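Local coordinates for peptidase M3B, oligoendopeptidase F (Enterococcus faecium, PDB 2QR4), which probably hydrolyses internal peptide bonds of oligopeptides as a zinc-dependent metalloendopeptidase of family M3, at residues A72-A77 against S149-A154; L80-S85 against A142-D147; L306-P311 against T408-E413; K310-E315 against E525-Y530. All coordinates share one frame; numbering follows the deposited sequence.

Contact 1. Residues A72-A77 against S149-A154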
loop_
_atom_site.group_PDB
_atom_site.type_symbol
_atom_site.label_atom_id
_atom_site.label_comp_id
_atom_site.label_asym_id
_atom_site.label_seq_id
_atom_site.Cartn_x
_atom_site.Cartn_y
_atom_site.Cartn_z
ATOM N N ALA A 72 -15.280 3.182 7.609
ATOM C CA ALA A 72 -16.212 2.123 7.219
ATOM C C ALA A 72 -17.016 2.484 5.983
ATOM O O ALA A 72 -17.191 1.659 5.082
ATOM C CB ALA A 72 -17.154 1.804 8.364
ATOM N N LEU A 73 -17.504 3.721 5.947
ATOM C CA LEU A 73 -18.313 4.207 4.837
ATOM C C LEU A 73 -17.480 4.194 3.560
ATOM O O LEU A 73 -17.922 3.705 2.516
ATOM C CB LEU A 73 -18.804 5.615 5.140
ATOM C CG LEU A 73 -20.229 6.014 4.774
ATOM C CD1 LEU A 73 -20.329 6.381 3.304
ATOM C CD2 LEU A 73 -21.193 4.903 5.123
ATOM N N TYR A 74 -16.251 4.694 3.665
ATOM C CA TYR A 74 -15.348 4.779 2.523
ATOM C C TYR A 74 -14.968 3.388 1.992
ATOM O O TYR A 74 -14.927 3.158 0.788
ATOM C CB TYR A 74 -14.108 5.604 2.892
ATOM C CG TYR A 74 -13.068 5.691 1.801
ATOM C CD1 TYR A 74 -13.416 6.061 0.502
ATOM C CD2 TYR A 74 -11.727 5.426 2.070
ATOM C CE1 TYR A 74 -12.463 6.129 -0.505
ATOM C CE2 TYR A 74 -10.767 5.498 1.069
ATOM C CZ TYR A 74 -11.138 5.847 -0.213
ATOM O OH TYR A 74 -10.184 5.930 -1.195
ATOM N N ALA A 75 -14.706 2.459 2.897
ATOM C CA ALA A 75 -14.450 1.079 2.514
ATOM C C ALA A 75 -15.660 0.462 1.802
ATOM O O ALA A 75 -15.518 -0.122 0.739
ATOM C CB ALA A 75 -14.076 0.261 3.746
ATOM N N ARG A 76 -16.857 0.602 2.367
ATOM C CA ARG A 76 -18.036 0.045 1.699
ATOM C C ARG A 76 -18.215 0.668 0.318
ATOM O O ARG A 76 -18.565 -0.025 -0.637
ATOM C CB ARG A 76 -19.309 0.193 2.553
ATOM C CG ARG A 76 -19.277 -0.639 3.825
ATOM C CD ARG A 76 -20.604 -0.667 4.569
ATOM N NE ARG A 76 -20.764 -1.925 5.312
ATOM C CZ ARG A 76 -20.582 -2.078 6.629
ATOM N NH1 ARG A 76 -20.757 -3.277 7.180
ATOM N NH2 ARG A 76 -20.228 -1.048 7.402
ATOM N N ALA A 77 -17.931 1.962 0.194
ATOM C CA ALA A 77 -18.098 2.646 -1.093
ATOM C C ALA A 77 -17.037 2.247 -2.099
ATOM O O ALA A 77 -17.310 2.198 -3.301
ATOM C CB ALA A 77 -18.144 4.171 -0.920
ATOM N N SER A 149 -2.286 2.255 -1.393
ATOM C CA SER A 149 -1.179 2.975 -0.764
ATOM C C SER A 149 -1.425 4.491 -0.605
ATOM O O SER A 149 -0.820 5.109 0.256
ATOM C CB SER A 149 0.138 2.698 -1.488
ATOM O OG SER A 149 0.231 3.462 -2.684
ATOM N N SER A 150 -2.302 5.078 -1.424
ATOM C CA SER A 150 -2.798 6.448 -1.192
ATOM C C SER A 150 -3.584 6.526 0.102
ATOM O O SER A 150 -3.480 7.501 0.836
ATOM C CB SER A 150 -3.724 6.921 -2.326
ATOM O OG SER A 150 -3.061 6.858 -3.567
ATOM N N ASP A 151 -4.398 5.507 0.358
ATOM C CA ASP A 151 -5.177 5.422 1.598
ATOM C C ASP A 151 -4.267 5.248 2.813
ATOM O O ASP A 151 -4.473 5.875 3.853
ATOM C CB ASP A 151 -6.199 4.296 1.490
ATOM C CG ASP A 151 -7.212 4.529 0.339
ATOM O OD1 ASP A 151 -7.490 5.701 0.004
ATOM O OD2 ASP A 151 -7.735 3.550 -0.240
ATOM N N THR A 152 -3.232 4.431 2.668
ATOM C CA THR A 152 -2.295 4.204 3.757
ATOM C C THR A 152 -1.576 5.505 4.070
ATOM O O THR A 152 -1.398 5.861 5.235
ATOM C CB THR A 152 -1.285 3.117 3.380
ATOM O OG1 THR A 152 -2.010 1.951 2.978
ATOM C CG2 THR A 152 -0.369 2.767 4.547
ATOM N N PHE A 153 -1.200 6.231 3.021
ATOM C CA PHE A 153 -0.563 7.521 3.194
ATOM C C PHE A 153 -1.465 8.479 3.960
ATOM O O PHE A 153 -1.058 9.088 4.944
ATOM C CB PHE A 153 -0.218 8.148 1.856
ATOM C CG PHE A 153 0.085 9.601 1.965
ATOM C CD1 PHE A 153 1.345 10.026 2.368
ATOM C CD2 PHE A 153 -0.889 10.548 1.692
ATOM C CE1 PHE A 153 1.637 11.372 2.496
ATOM C CE2 PHE A 153 -0.606 11.907 1.810
ATOM C CZ PHE A 153 0.662 12.314 2.223
ATOM N N ALA A 154 -2.694 8.606 3.487
ATOM C CA ALA A 154 -3.679 9.525 4.058
ATOM C C ALA A 154 -3.861 9.272 5.553
ATOM O O ALA A 154 -3.932 10.194 6.354
ATOM C CB ALA A 154 -5.044 9.374 3.307
#

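Contact 2. Residues L80-S85 against A142-D147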
loop_
_atom_site.group_PDB
_atom_site.type_symbol
_atom_site.label_atom_id
_atom_site.label_comp_id
_atom_site.label_asym_id
_atom_site.label_seq_id
_atom_site.Cartn_x
_atom_site.Cartn_y
_atom_site.Cartn_z
ATOM N N LEU A 80 -18.106 -1.212 -3.506
ATOM C CA LEU A 80 -19.225 -1.004 -4.435
ATOM C C LEU A 80 -18.691 -0.502 -5.766
ATOM O O LEU A 80 -19.091 -0.986 -6.817
ATOM C CB LEU A 80 -20.186 0.054 -3.889
ATOM C CG LEU A 80 -21.710 0.010 -4.095
ATOM C CD1 LEU A 80 -22.195 1.403 -4.364
ATOM C CD2 LEU A 80 -22.158 -0.929 -5.194
ATOM N N PHE A 81 -17.784 0.472 -5.708
ATOM C CA PHE A 81 -17.222 1.074 -6.916
ATOM C C PHE A 81 -16.498 0.044 -7.776
ATOM O O PHE A 81 -16.758 -0.062 -8.977
ATOM C CB PHE A 81 -16.277 2.216 -6.565
ATOM C CG PHE A 81 -15.971 3.118 -7.718
ATOM C CD1 PHE A 81 -16.995 3.638 -8.502
ATOM C CD2 PHE A 81 -14.667 3.454 -8.023
ATOM C CE1 PHE A 81 -16.718 4.478 -9.573
ATOM C CE2 PHE A 81 -14.381 4.300 -9.092
ATOM C CZ PHE A 81 -15.405 4.815 -9.864
ATOM N N SER A 82 -15.599 -0.721 -7.167
ATOM C CA SER A 82 -14.908 -1.788 -7.899
ATOM C C SER A 82 -15.880 -2.844 -8.408
ATOM O O SER A 82 -15.729 -3.337 -9.517
ATOM C CB SER A 82 -13.781 -2.433 -7.072
ATOM O OG SER A 82 -14.214 -2.743 -5.765
ATOM N N LYS A 83 -16.898 -3.161 -7.618
ATOM C CA LYS A 83 -17.868 -4.144 -8.048
ATOM C C LYS A 83 -18.607 -3.651 -9.301
ATOM O O LYS A 83 -18.771 -4.399 -10.270
ATOM C CB LYS A 83 -18.862 -4.462 -6.937
ATOM C CG LYS A 83 -19.869 -5.523 -7.357
ATOM C CD LYS A 83 -20.724 -6.026 -6.204
ATOM C CE LYS A 83 -21.932 -5.135 -5.972
ATOM N NZ LYS A 83 -22.786 -5.653 -4.871
ATOM N N VAL A 84 -19.032 -2.389 -9.273
ATOM C CA VAL A 84 -19.708 -1.757 -10.400
ATOM C C VAL A 84 -18.785 -1.605 -11.615
ATOM O O VAL A 84 -19.162 -1.943 -12.733
ATOM C CB VAL A 84 -20.282 -0.369 -9.998
ATOM C CG1 VAL A 84 -20.679 0.424 -11.227
ATOM C CG2 VAL A 84 -21.474 -0.539 -9.079
ATOM N N SER A 85 -17.580 -1.096 -11.387
ATOM C CA SER A 85 -16.599 -0.923 -12.450
ATOM C C SER A 85 -16.305 -2.247 -13.112
ATOM O O SER A 85 -16.223 -2.334 -14.333
ATOM C CB SER A 85 -15.300 -0.346 -11.900
ATOM O OG SER A 85 -15.488 0.987 -11.469
ATOM N N ALA A 142 -9.232 -4.942 -9.583
ATOM C CA ALA A 142 -8.028 -4.807 -8.769
ATOM C C ALA A 142 -7.825 -3.371 -8.316
ATOM O O ALA A 142 -6.856 -3.077 -7.621
ATOM C CB ALA A 142 -6.818 -5.255 -9.546
ATOM N N GLY A 143 -8.740 -2.490 -8.716
ATOM C CA GLY A 143 -8.596 -1.047 -8.505
ATOM C C GLY A 143 -8.321 -0.633 -7.064
ATOM O O GLY A 143 -7.510 0.264 -6.809
ATOM N N GLU A 144 -8.998 -1.287 -6.124
ATOM C CA GLU A 144 -8.766 -1.047 -4.710
ATOM C C GLU A 144 -7.316 -1.330 -4.336
ATOM O O GLU A 144 -6.681 -0.539 -3.639
ATOM C CB GLU A 144 -9.698 -1.913 -3.870
ATOM C CG GLU A 144 -11.080 -1.350 -3.732
ATOM C CD GLU A 144 -11.911 -2.099 -2.724
ATOM O OE1 GLU A 144 -12.455 -3.167 -3.083
ATOM O OE2 GLU A 144 -12.032 -1.614 -1.577
ATOM N N ILE A 145 -6.793 -2.457 -4.802
ATOM C CA ILE A 145 -5.396 -2.768 -4.572
ATOM C C ILE A 145 -4.498 -1.650 -5.126
ATOM O O ILE A 145 -3.642 -1.140 -4.417
ATOM C CB ILE A 145 -5.010 -4.117 -5.187
ATOM C CG1 ILE A 145 -6.017 -5.200 -4.796
ATOM C CG2 ILE A 145 -3.618 -4.497 -4.789
ATOM C CD1 ILE A 145 -6.357 -5.243 -3.340
ATOM N N PHE A 146 -4.715 -1.222 -6.369
ATOM C CA PHE A 146 -3.878 -0.127 -6.919
ATOM C C PHE A 146 -3.920 1.167 -6.111
ATOM O O PHE A 146 -2.904 1.837 -5.958
ATOM C CB PHE A 146 -4.206 0.162 -8.385
ATOM C CG PHE A 146 -3.761 -0.916 -9.306
ATOM C CD1 PHE A 146 -4.643 -1.877 -9.740
ATOM C CD2 PHE A 146 -2.447 -0.989 -9.708
ATOM C CE1 PHE A 146 -4.223 -2.893 -10.569
ATOM C CE2 PHE A 146 -2.022 -2.008 -10.538
ATOM C CZ PHE A 146 -2.908 -2.963 -10.964
ATOM N N ASP A 147 -5.091 1.506 -5.580
ATOM C CA ASP A 147 -5.246 2.748 -4.845
ATOM C C ASP A 147 -4.888 2.627 -3.359
ATOM O O ASP A 147 -4.874 3.633 -2.655
ATOM C CB ASP A 147 -6.684 3.281 -4.995
ATOM C CG ASP A 147 -7.030 3.640 -6.441
ATOM O OD1 ASP A 147 -6.108 3.692 -7.283
ATOM O OD2 ASP A 147 -8.227 3.862 -6.741
#

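Contact 3. Residues L306-P311 against T408-E413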
loop_
_atom_site.group_PDB
_atom_site.type_symbol
_atom_site.label_atom_id
_atom_site.label_comp_id
_atom_site.label_asym_id
_atom_site.label_seq_id
_atom_site.Cartn_x
_atom_site.Cartn_y
_atom_site.Cartn_z
ATOM N N LEU A 306 -15.778 46.892 -8.713
ATOM C CA LEU A 306 -16.465 47.116 -9.981
ATOM C C LEU A 306 -15.654 48.046 -10.872
ATOM O O LEU A 306 -15.776 48.017 -12.098
ATOM C CB LEU A 306 -17.871 47.701 -9.764
ATOM C CG LEU A 306 -18.888 46.962 -8.887
ATOM C CD1 LEU A 306 -20.246 47.633 -9.012
ATOM C CD2 LEU A 306 -18.985 45.487 -9.244
ATOM N N GLU A 307 -14.830 48.879 -10.248
ATOM C CA GLU A 307 -14.063 49.844 -11.004
ATOM C C GLU A 307 -12.889 49.150 -11.671
ATOM O O GLU A 307 -12.609 49.386 -12.846
ATOM C CB GLU A 307 -13.590 50.984 -10.112
ATOM C CG GLU A 307 -13.344 52.262 -10.883
ATOM C CD GLU A 307 -13.054 53.432 -9.978
ATOM O OE1 GLU A 307 -12.572 53.196 -8.846
ATOM O OE2 GLU A 307 -13.305 54.585 -10.396
ATOM N N ALA A 308 -12.217 48.285 -10.917
ATOM C CA ALA A 308 -11.089 47.529 -11.443
ATOM C C ALA A 308 -11.509 46.603 -12.588
ATOM O O ALA A 308 -10.823 46.505 -13.600
ATOM C CB ALA A 308 -10.421 46.738 -10.331
ATOM N N LEU A 309 -12.651 45.941 -12.424
ATOM C CA LEU A 309 -13.149 44.989 -13.414
ATOM C C LEU A 309 -13.740 45.639 -14.668
ATOM O O LEU A 309 -14.118 44.943 -15.601
ATOM C CB LEU A 309 -14.183 44.058 -12.776
ATOM C CG LEU A 309 -13.675 42.824 -12.028
ATOM C CD1 LEU A 309 -12.209 42.941 -11.663
ATOM C CD2 LEU A 309 -14.526 42.571 -10.794
ATOM N N LYS A 310 -13.802 46.964 -14.706
ATOM C CA LYS A 310 -14.377 47.654 -15.863
ATOM C C LYS A 310 -13.860 47.158 -17.231
ATOM O O LYS A 310 -14.656 46.983 -18.157
ATOM C CB LYS A 310 -14.223 49.175 -15.735
ATOM C CG LYS A 310 -15.141 49.970 -16.658
ATOM C CD LYS A 310 -15.123 51.457 -16.323
ATOM C CE LYS A 310 -15.525 51.707 -14.870
ATOM N NZ LYS A 310 -15.432 53.148 -14.487
ATOM N N PRO A 311 -12.534 46.934 -17.365
ATOM C CA PRO A 311 -11.979 46.402 -18.618
ATOM C C PRO A 311 -12.671 45.117 -19.085
ATOM O O PRO A 311 -12.561 44.749 -20.255
ATOM C CB PRO A 311 -10.518 46.105 -18.257
ATOM C CG PRO A 311 -10.202 47.051 -17.166
ATOM C CD PRO A 311 -11.474 47.187 -16.370
ATOM N N THR A 408 -4.915 43.634 -9.555
ATOM C CA THR A 408 -3.520 44.003 -9.309
ATOM C C THR A 408 -3.058 45.126 -10.231
ATOM O O THR A 408 -2.514 46.130 -9.778
ATOM C CB THR A 408 -2.580 42.829 -9.504
ATOM O OG1 THR A 408 -2.899 41.805 -8.553
ATOM C CG2 THR A 408 -1.131 43.284 -9.327
ATOM N N GLU A 409 -3.277 44.959 -11.528
ATOM C CA GLU A 409 -2.888 45.987 -12.472
ATOM C C GLU A 409 -3.592 47.288 -12.144
ATOM O O GLU A 409 -2.974 48.355 -12.156
ATOM C CB GLU A 409 -3.202 45.569 -13.913
ATOM C CG GLU A 409 -2.855 46.632 -14.965
ATOM C CD GLU A 409 -1.363 46.952 -14.996
ATOM O OE1 GLU A 409 -0.556 46.064 -14.666
ATOM O OE2 GLU A 409 -0.993 48.088 -15.349
ATOM N N TYR A 410 -4.890 47.212 -11.861
ATOM C CA TYR A 410 -5.648 48.432 -11.565
ATOM C C TYR A 410 -5.053 49.195 -10.373
ATOM O O TYR A 410 -4.937 50.419 -10.416
ATOM C CB TYR A 410 -7.131 48.129 -11.322
ATOM C CG TYR A 410 -7.906 49.339 -10.874
ATOM C CD1 TYR A 410 -8.193 50.361 -11.761
ATOM C CD2 TYR A 410 -8.333 49.471 -9.561
ATOM C CE1 TYR A 410 -8.884 51.474 -11.357
ATOM C CE2 TYR A 410 -9.018 50.578 -9.151
ATOM C CZ TYR A 410 -9.291 51.583 -10.051
ATOM O OH TYR A 410 -9.991 52.707 -9.651
ATOM N N LEU A 411 -4.689 48.466 -9.319
ATOM C CA LEU A 411 -4.104 49.058 -8.116
ATOM C C LEU A 411 -2.780 49.750 -8.454
ATOM O O LEU A 411 -2.541 50.882 -8.047
ATOM C CB LEU A 411 -3.891 47.981 -7.022
ATOM C CG LEU A 411 -5.147 47.433 -6.317
ATOM C CD1 LEU A 411 -4.835 46.287 -5.356
ATOM C CD2 LEU A 411 -5.916 48.533 -5.586
ATOM N N LEU A 412 -1.935 49.057 -9.211
ATOM C CA LEU A 412 -0.620 49.561 -9.618
ATOM C C LEU A 412 -0.715 50.763 -10.548
ATOM O O LEU A 412 0.252 51.517 -10.700
ATOM C CB LEU A 412 0.189 48.445 -10.287
ATOM C CG LEU A 412 1.166 47.557 -9.478
ATOM C CD1 LEU A 412 0.983 47.586 -7.976
ATOM C CD2 LEU A 412 1.209 46.129 -9.991
ATOM N N GLU A 413 -1.873 50.954 -11.177
ATOM C CA GLU A 413 -2.047 52.143 -12.008
ATOM C C GLU A 413 -2.681 53.296 -11.238
ATOM O O GLU A 413 -2.768 54.395 -11.760
ATOM C CB GLU A 413 -2.859 51.849 -13.275
ATOM C CG GLU A 413 -2.299 50.722 -14.133
ATOM C CD GLU A 413 -3.123 50.469 -15.401
ATOM O OE1 GLU A 413 -2.759 49.575 -16.194
ATOM O OE2 GLU A 413 -4.134 51.165 -15.609
#

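Contact 4. Residues K310-E315 against E525-Y530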
loop_
_atom_site.group_PDB
_atom_site.type_symbol
_atom_site.label_atom_id
_atom_site.label_comp_id
_atom_site.label_asym_id
_atom_site.label_seq_id
_atom_site.Cartn_x
_atom_site.Cartn_y
_atom_site.Cartn_z
ATOM N N LYS A 310 -13.802 46.964 -14.706
ATOM C CA LYS A 310 -14.377 47.654 -15.863
ATOM C C LYS A 310 -13.860 47.158 -17.231
ATOM O O LYS A 310 -14.656 46.983 -18.157
ATOM C CB LYS A 310 -14.223 49.175 -15.735
ATOM C CG LYS A 310 -15.141 49.970 -16.658
ATOM C CD LYS A 310 -15.123 51.457 -16.323
ATOM C CE LYS A 310 -15.525 51.707 -14.870
ATOM N NZ LYS A 310 -15.432 53.148 -14.487
ATOM N N PRO A 311 -12.534 46.934 -17.365
ATOM C CA PRO A 311 -11.979 46.402 -18.618
ATOM C C PRO A 311 -12.671 45.117 -19.085
ATOM O O PRO A 311 -12.561 44.749 -20.255
ATOM C CB PRO A 311 -10.518 46.105 -18.257
ATOM C CG PRO A 311 -10.202 47.051 -17.166
ATOM C CD PRO A 311 -11.474 47.187 -16.370
HETATM N N MSE A 312 -13.368 44.447 -18.173
HETATM C CA MSE A 312 -14.185 43.289 -18.514
HETATM C C MSE A 312 -15.363 43.651 -19.414
HETATM O O MSE A 312 -15.900 42.793 -20.109
HETATM C CB MSE A 312 -14.709 42.611 -17.247
HETATM C CG MSE A 312 -13.645 41.982 -16.363
HETATM SE SE MSE A 312 -12.502 40.729 -17.323
HETATM C CE MSE A 312 -13.806 40.002 -18.581
ATOM N N GLY A 313 -15.776 44.915 -19.381
ATOM C CA GLY A 313 -16.802 45.416 -20.297
ATOM C C GLY A 313 -18.236 45.293 -19.810
ATOM O O GLY A 313 -18.500 44.673 -18.779
ATOM N N GLU A 314 -19.160 45.879 -20.577
ATOM C CA GLU A 314 -20.586 45.932 -20.222
ATOM C C GLU A 314 -21.207 44.568 -19.909
ATOM O O GLU A 314 -21.709 44.357 -18.801
ATOM C CB GLU A 314 -21.398 46.645 -21.313
ATOM C CG GLU A 314 -21.580 48.149 -21.098
ATOM N N GLU A 315 -21.184 43.650 -20.876
ATOM C CA GLU A 315 -21.726 42.309 -20.659
ATOM C C GLU A 315 -21.308 41.723 -19.305
ATOM O O GLU A 315 -22.162 41.410 -18.468
ATOM C CB GLU A 315 -21.314 41.355 -21.786
ATOM C CG GLU A 315 -22.373 41.148 -22.861
ATOM C CD GLU A 315 -22.351 39.734 -23.438
ATOM O OE1 GLU A 315 -22.404 39.585 -24.678
ATOM O OE2 GLU A 315 -22.282 38.768 -22.650
ATOM N N GLU A 525 -9.592 41.389 -30.355
ATOM C CA GLU A 525 -10.645 40.415 -30.096
ATOM C C GLU A 525 -10.507 39.741 -28.728
ATOM O O GLU A 525 -11.058 38.666 -28.501
ATOM C CB GLU A 525 -10.699 39.376 -31.222
ATOM N N ALA A 526 -9.794 40.397 -27.813
ATOM C CA ALA A 526 -9.468 39.824 -26.499
ATOM C C ALA A 526 -10.684 39.578 -25.609
ATOM O O ALA A 526 -10.883 38.465 -25.115
ATOM C CB ALA A 526 -8.475 40.710 -25.778
ATOM N N LEU A 527 -11.479 40.624 -25.398
ATOM C CA LEU A 527 -12.699 40.530 -24.597
ATOM C C LEU A 527 -13.653 39.464 -25.118
ATOM O O LEU A 527 -14.037 38.549 -24.389
ATOM C CB LEU A 527 -13.418 41.882 -24.549
ATOM C CG LEU A 527 -13.080 42.816 -23.384
ATOM C CD1 LEU A 527 -13.204 42.063 -22.063
ATOM C CD2 LEU A 527 -11.690 43.444 -23.534
ATOM N N GLU A 528 -14.031 39.595 -26.385
ATOM C CA GLU A 528 -14.973 38.676 -27.018
ATOM C C GLU A 528 -14.550 37.223 -26.814
ATOM O O GLU A 528 -15.365 36.378 -26.450
ATOM C CB GLU A 528 -15.107 39.002 -28.512
ATOM C CG GLU A 528 -16.085 38.121 -29.293
ATOM C CD GLU A 528 -16.092 38.444 -30.789
ATOM O OE1 GLU A 528 -15.055 38.929 -31.300
ATOM O OE2 GLU A 528 -17.128 38.215 -31.454
ATOM N N ASN A 529 -13.268 36.948 -27.033
ATOM C CA ASN A 529 -12.730 35.597 -26.895
ATOM C C ASN A 529 -12.706 35.077 -25.451
ATOM O O ASN A 529 -12.932 33.887 -25.207
ATOM C CB ASN A 529 -11.332 35.514 -27.511
ATOM C CG ASN A 529 -11.352 35.605 -29.024
ATOM O OD1 ASN A 529 -12.410 35.739 -29.645
ATOM N ND2 ASN A 529 -10.177 35.533 -29.629
ATOM N N TYR A 530 -12.419 35.964 -24.502
ATOM C CA TYR A 530 -12.475 35.599 -23.092
ATOM C C TYR A 530 -13.905 35.258 -22.682
ATOM O O TYR A 530 -14.134 34.275 -21.980
ATOM C CB TYR A 530 -11.935 36.727 -22.212
ATOM C CG TYR A 530 -11.866 36.379 -20.741
ATOM C CD1 TYR A 530 -10.818 35.621 -20.242
ATOM C CD2 TYR A 530 -12.847 36.810 -19.848
ATOM C CE1 TYR A 530 -10.743 35.296 -18.894
ATOM C CE2 TYR A 530 -12.780 36.489 -18.488
ATOM C CZ TYR A 530 -11.723 35.730 -18.024
ATOM O OH TYR A 530 -11.626 35.396 -16.693
#

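Contact 1. Residues A72-A77 against S149-A154
Y74 and D151 join two helices of the all-helical N-terminal part of the protein, helix 68-87 and helix 143-160, by a single phenol-carboxylate hydrogen bond. The backbones stay well apart, with Y74 CA 10.2 Å from D151 CA, so a long side chain has to do the spanning and tyrosine supplies it. Its CB already heads for the other helix, and the first torsion (chi1 177°) places CG opposite the backbone N, which carries the ring outward across the gap. H58 and N61 of helix 33-63 also touch this tyrosine, the histidine and phenol rings being steeply inclined to each other. Contact with D151 begins only at the far end. There CE2 of Y74 comes within 3.5 Å of D151 OD1, and Y74 CZ lies 3.7 Å from the same oxygen. The aspartate thus meets the ring at its edge, and its carboxylate plane is almost perpendicular to the ring (88°). Aspartate suits the place because its short chain leaves the carboxylate close to its own helix, just where the phenol arrives. Both helices also meet the second subunit, A72, A75 and R76 packing on its P458 and T152 OG1 bonding to its S213 OG, while L73 and A77 pack on F8 of helix 4-18. At the tip, Y74 OH gives its proton to D151 OD1 across 3.0 Å, entering on the syn side and 25° out of the carboxylate plane.

Contact 2. Residues L80-S85 against A142-D147
S82 and E144 are the residues that touch here, a polar helix-to-helix contact near the surface of the N-terminal helical region, where the start of helix 143-160 lies beside helix 68-87. A142, just ahead of the helix, turns its methyl away from S82 and packs on F224 of the second subunit; its carbonyl takes the first helical bond, from F146 N. At G143 the backbones draw closest, its CA 6.4 Å from S82 CA, and G143 brings no side chain into the approach. E144 follows, in the first turn, where a negative charge is probably favoured by the helix N-terminus. Its chain runs extended beyond CG, laying the carboxylate against helix 68-87 beside S78 and S79. E144 OE1 stands 3.2 Å from S82 OG, while OE2 makes a long, weak ion pair with K220 of the second subunit. The hydroxyl of S82 looks mainly back into its own helix: chi1 of 47° sets OG between the backbone N and the carbonyl carbon, hydrogen-bonded to the carbonyl oxygens of S78 and S79, S79 being the stronger partner. I145 and F146 then face the second subunit, packing on its K220 and I145. D147 completes the turn, its N bonded to G143 O at 3.0 Å.

Contact 3. Residues L306-P311 against T408-E413
The hydroxyl of Y410 reaches E307 OE1 at 2.7 Å, a short but geometrically weak hydrogen bond that ties helix 394-414 to the C-terminal end of helix 302-308 in the helical M3 peptidase domain. The phenol is the donor, and carboxylate and ring are inclined by 43°. Glutamate fits this exposed edge: its extended chain passes along the end of the phenol, with E307 CG 3.6 Å from Y410 OH, before the carboxylate arrives. Nearer the ring's root the contact is apolar. A308 CA rides over one face, 4.0 Å from the ring centroid and 22° from its normal, in a CH-pi contact displaced toward the rim. Y410 points at the other segment from the start, and chi1 of 174° sends the ring out so that one face lies against A308. An alanine of such small bulk lets the chains come close, A308 CA being only 5.5 Å from Y410 CA. After L309 the chain enters a short 3-10 turn that starts at K310. L306 and L309 pack on M371 of helix 361-379, and M371 is the central residue of HEMGH, the HEXXH zinc-binding motif of this family. The tightest apolar touch is A308 CB on Y410 CD2, at 3.5 Å.

Contact 4. Residues K310-E315 against E525-Y530
M312 and L527 bring the turn ahead of helix 313-318 against the first turns of helix 526-536, within the helical M3 peptidase domain. The tight part starts with the leucine, whose CD1 methyl is seated on two backbone carbonyls, 3.3 Å from P311 O and 3.4 Å from M312 O. Joined to it is the end of M312, modelled as selenomethionine. Its chain is bent at both chi2 and chi3 (-54° and -34°), which curls the methyl round to Y530: CE lies 3.6 Å from Y530 CD2, approaching the ring obliquely, and 4.1 Å from L527 CD1. The selenium, 5.2 Å from the ring centroid, makes a Met-aromatic contact of the same slanting kind. Methionine's unbranched, flexible chain, here with selenium for sulfur, is well suited to such an irregular corner. M312 also touches I406 of helix 394-414, and Y530 touches L515 and I519 of helix 503-520. Toward solvent the contact thins quickly: P311 contributes only at the margin, and the acidic E315 and E528 stand exposed without crossing to the opposite segment. At G313 the backbone (phi 90°, psi 173°) would press a CB on the carbonyl oxygen of M312, which calls for glycine. With neither hydrogen bond nor charge pair between the segments, cohesion rests on van der Waals packing, including that of a methyl on two carbonyl oxygens.

Contacts 1 and 2 bind the same two helices, 68-87 and 143-160, with centres 11 Å apart. Contact 2 is nested inside the loop that contact 1 closes, so the helices pair in opposite senses, and both sites also touch the second subunit. Contacts 3 and 4 lie across the chain's centre, about 46 Å from contact 1 to contact 3 between centres, and share K310 and P311, with their own centres 14 Å apart. There the end of helix 302-308 meets helix 394-414, and the turn that follows meets helix 526-536. No metal site forms part of these contacts; contact 3 approaches the family's HEXXH helix through L306 and L309.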